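Local coordinates for putative alpha KG dependent 2,4-D dioxygenase (Burkholderia xenovorans, PDB 5J92), which probably acts as an iron(II)- and 2-oxoglutarate-dependent dioxygenase of the TauD/TfdA family, with a bound iron(II) ion, at residues R207-S212 with M263-A268. Sequence-based numbering, arbitrary orientation.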
loop_
_atom_site.group_PDB
_atom_site.type_symbol
_atom_site.label_atom_id
_atom_site.label_comp_id
_atom_site.label_asym_id
_atom_site.label_seq_id
_atom_site.Cartn_x
_atom_site.Cartn_y
_atom_site.Cartn_z
ATOM N N ARG A 207 -16.882 -3.037 -13.294
ATOM C CA ARG A 207 -16.895 -3.270 -14.728
ATOM C C ARG A 207 -17.487 -4.628 -15.059
ATOM O O ARG A 207 -17.439 -5.564 -14.260
ATOM C CB ARG A 207 -15.475 -3.209 -15.302
ATOM C CG ARG A 207 -14.565 -2.184 -14.641
ATOM C CD ARG A 207 -13.312 -1.998 -15.474
ATOM N NE ARG A 207 -13.644 -1.307 -16.714
ATOM C CZ ARG A 207 -12.762 -0.840 -17.593
ATOM N NH1 ARG A 207 -13.196 -0.219 -18.682
ATOM N NH2 ARG A 207 -11.462 -0.980 -17.389
ATOM N N THR A 208 -18.006 -4.737 -16.280
ATOM C CA THR A 208 -18.421 -6.013 -16.846
ATOM C C THR A 208 -17.665 -6.230 -18.147
ATOM O O THR A 208 -17.780 -5.431 -19.081
ATOM C CB THR A 208 -19.927 -6.061 -17.082
ATOM O OG1 THR A 208 -20.600 -5.882 -15.833
ATOM C CG2 THR A 208 -20.310 -7.403 -17.678
ATOM N N HIS A 209 -16.900 -7.300 -18.204
ATOM C CA HIS A 209 -16.029 -7.524 -19.345
ATOM C C HIS A 209 -16.848 -7.925 -20.568
ATOM O O HIS A 209 -17.749 -8.762 -20.463
ATOM C CB HIS A 209 -14.992 -8.604 -19.029
ATOM C CG HIS A 209 -13.824 -8.590 -19.959
ATOM N ND1 HIS A 209 -13.850 -9.202 -21.194
ATOM C CD2 HIS A 209 -12.612 -7.997 -19.855
ATOM C CE1 HIS A 209 -12.697 -8.998 -21.807
ATOM N NE2 HIS A 209 -11.929 -8.262 -21.018
ATOM N N PRO A 210 -16.555 -7.352 -21.741
ATOM C CA PRO A 210 -17.372 -7.648 -22.930
ATOM C C PRO A 210 -17.148 -9.036 -23.517
ATOM O O PRO A 210 -18.049 -9.549 -24.190
ATOM C CB PRO A 210 -16.956 -6.556 -23.924
ATOM C CG PRO A 210 -15.609 -6.109 -23.483
ATOM C CD PRO A 210 -15.447 -6.422 -22.023
ATOM N N ILE A 211 -16.006 -9.671 -23.270
ATOM C CA ILE A 211 -15.748 -11.012 -23.801
ATOM C C ILE A 211 -16.235 -12.086 -22.844
ATOM O O ILE A 211 -16.947 -13.009 -23.242
ATOM C CB ILE A 211 -14.241 -11.190 -24.107
ATOM C CG1 ILE A 211 -13.772 -10.197 -25.168
ATOM C CG2 ILE A 211 -13.925 -12.643 -24.538
ATOM C CD1 ILE A 211 -12.261 -10.239 -25.414
ATOM N N SER A 212 -15.853 -11.989 -21.570
ATOM C CA SER A 212 -16.114 -13.052 -20.605
ATOM C C SER A 212 -17.341 -12.821 -19.737
ATOM O O SER A 212 -17.770 -13.756 -19.055
ATOM C CB SER A 212 -14.913 -13.234 -19.672
ATOM O OG SER A 212 -14.746 -12.070 -18.893
ATOM N N MET A 263 1.054 -9.642 -23.566
ATOM C CA MET A 263 -0.140 -8.887 -23.907
ATOM C C MET A 263 -1.100 -8.995 -22.736
ATOM O O MET A 263 -1.356 -10.107 -22.252
ATOM C CB MET A 263 -0.745 -9.445 -25.201
ATOM C CG MET A 263 -2.214 -9.224 -25.432
ATOM S SD MET A 263 -2.690 -10.191 -26.882
ATOM C CE MET A 263 -4.359 -9.601 -27.146
ATOM N N TRP A 264 -1.565 -7.846 -22.217
ATOM C CA TRP A 264 -2.461 -7.880 -21.068
ATOM C C TRP A 264 -3.658 -6.962 -21.271
ATOM O O TRP A 264 -3.575 -5.919 -21.929
ATOM C CB TRP A 264 -1.729 -7.557 -19.738
ATOM C CG TRP A 264 -1.295 -6.115 -19.524
ATOM C CD1 TRP A 264 -2.020 -5.103 -18.947
ATOM C CD2 TRP A 264 -0.027 -5.555 -19.855
ATOM N NE1 TRP A 264 -1.279 -3.934 -18.920
ATOM C CE2 TRP A 264 -0.049 -4.190 -19.468
ATOM C CE3 TRP A 264 1.129 -6.067 -20.453
ATOM C CZ2 TRP A 264 1.038 -3.351 -19.649
ATOM C CZ3 TRP A 264 2.211 -5.215 -20.637
ATOM C CH2 TRP A 264 2.156 -3.877 -20.240
ATOM N N ASP A 265 -4.785 -7.399 -20.712
ATOM C CA ASP A 265 -6.081 -6.734 -20.861
ATOM C C ASP A 265 -6.265 -5.786 -19.679
ATOM O O ASP A 265 -6.535 -6.213 -18.556
ATOM C CB ASP A 265 -7.183 -7.788 -20.960
ATOM C CG ASP A 265 -8.548 -7.205 -21.340
ATOM O OD1 ASP A 265 -8.731 -5.970 -21.243
ATOM O OD2 ASP A 265 -9.430 -7.996 -21.757
ATOM N N ASN A 266 -6.099 -4.483 -19.929
ATOM C CA ASN A 266 -6.274 -3.490 -18.876
ATOM C C ASN A 266 -7.697 -3.450 -18.328
ATOM O O ASN A 266 -7.910 -2.921 -17.232
ATOM C CB ASN A 266 -5.864 -2.108 -19.391
ATOM C CG ASN A 266 -4.379 -2.023 -19.688
ATOM O OD1 ASN A 266 -3.583 -1.859 -18.779
ATOM N ND2 ASN A 266 -4.003 -2.142 -20.957
ATOM N N ARG A 267 -8.670 -4.005 -19.053
ATOM C CA ARG A 267 -10.060 -4.007 -18.603
ATOM C C ARG A 267 -10.301 -4.947 -17.433
ATOM O O ARG A 267 -11.379 -4.887 -16.839
ATOM C CB ARG A 267 -10.987 -4.392 -19.761
ATOM C CG ARG A 267 -10.864 -3.473 -20.970
ATOM C CD ARG A 267 -11.599 -4.021 -22.181
ATOM N NE ARG A 267 -10.989 -5.244 -22.701
ATOM C CZ ARG A 267 -11.339 -5.809 -23.851
ATOM N NH1 ARG A 267 -12.295 -5.252 -24.594
ATOM N NH2 ARG A 267 -10.737 -6.921 -24.260
ATOM N N ALA A 268 -9.325 -5.802 -17.090
ATOM C CA ALA A 268 -9.473 -6.773 -16.016
ATOM C C ALA A 268 -8.332 -6.734 -15.007
ATOM O O ALA A 268 -8.296 -7.576 -14.108
ATOM C CB ALA A 268 -9.571 -8.195 -16.592
HETATM O O HOH W 1 -9.946 -2.390 -15.307
#
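His209 and Arg267 share one buried carboxylate, that of Asp265, and reach its OD2 from opposite faces of the carboxylate plane, a worked example of a buried charge satisfied by several donors. In the His-carboxylate hydrogen bond, His209 NE2 donates to Asp265 OD2 at 2.6 Å, tip to tip and in the plane of the imidazole, with the ring turned 68° from the carboxylate. The salt bridge is side-on: Arg267 NE meets the syn lone pair of Asp265 OD1 at 2.8 Å, and Arg267 NH2 reaches Asp265 OD2 at 3.0 Å. OD1 also accepts the backbone N of Arg267, closing an Asx turn, so four donors hold the carboxylate, which probably stays ionised.

The loop after His209 helps set the turn of its ring: chi1 -162° carries the ring out, and chi2 -83° turns NE2 to Asp265 and ND1 to Ile211 N. His209 CE1 and Pro210 CD lie over one face of the Arg267 guanidinium. Further along, water 1 bridges Arg207 NH2 and Asn266 O.

Second-shell Asn266, its side chain about 6 Å (nearest atoms) from the iron(II) ion, bonds through ND2 to Ser135 OG and through OD1 to the backbone N of the ligand Asp124. Within the family's double-stranded beta-helix (cupin) fold, the contact joins the end of strand 201-208, paired with strand 215-217, to the end of strand 261-265, which runs between strands 50-53 and 132-139.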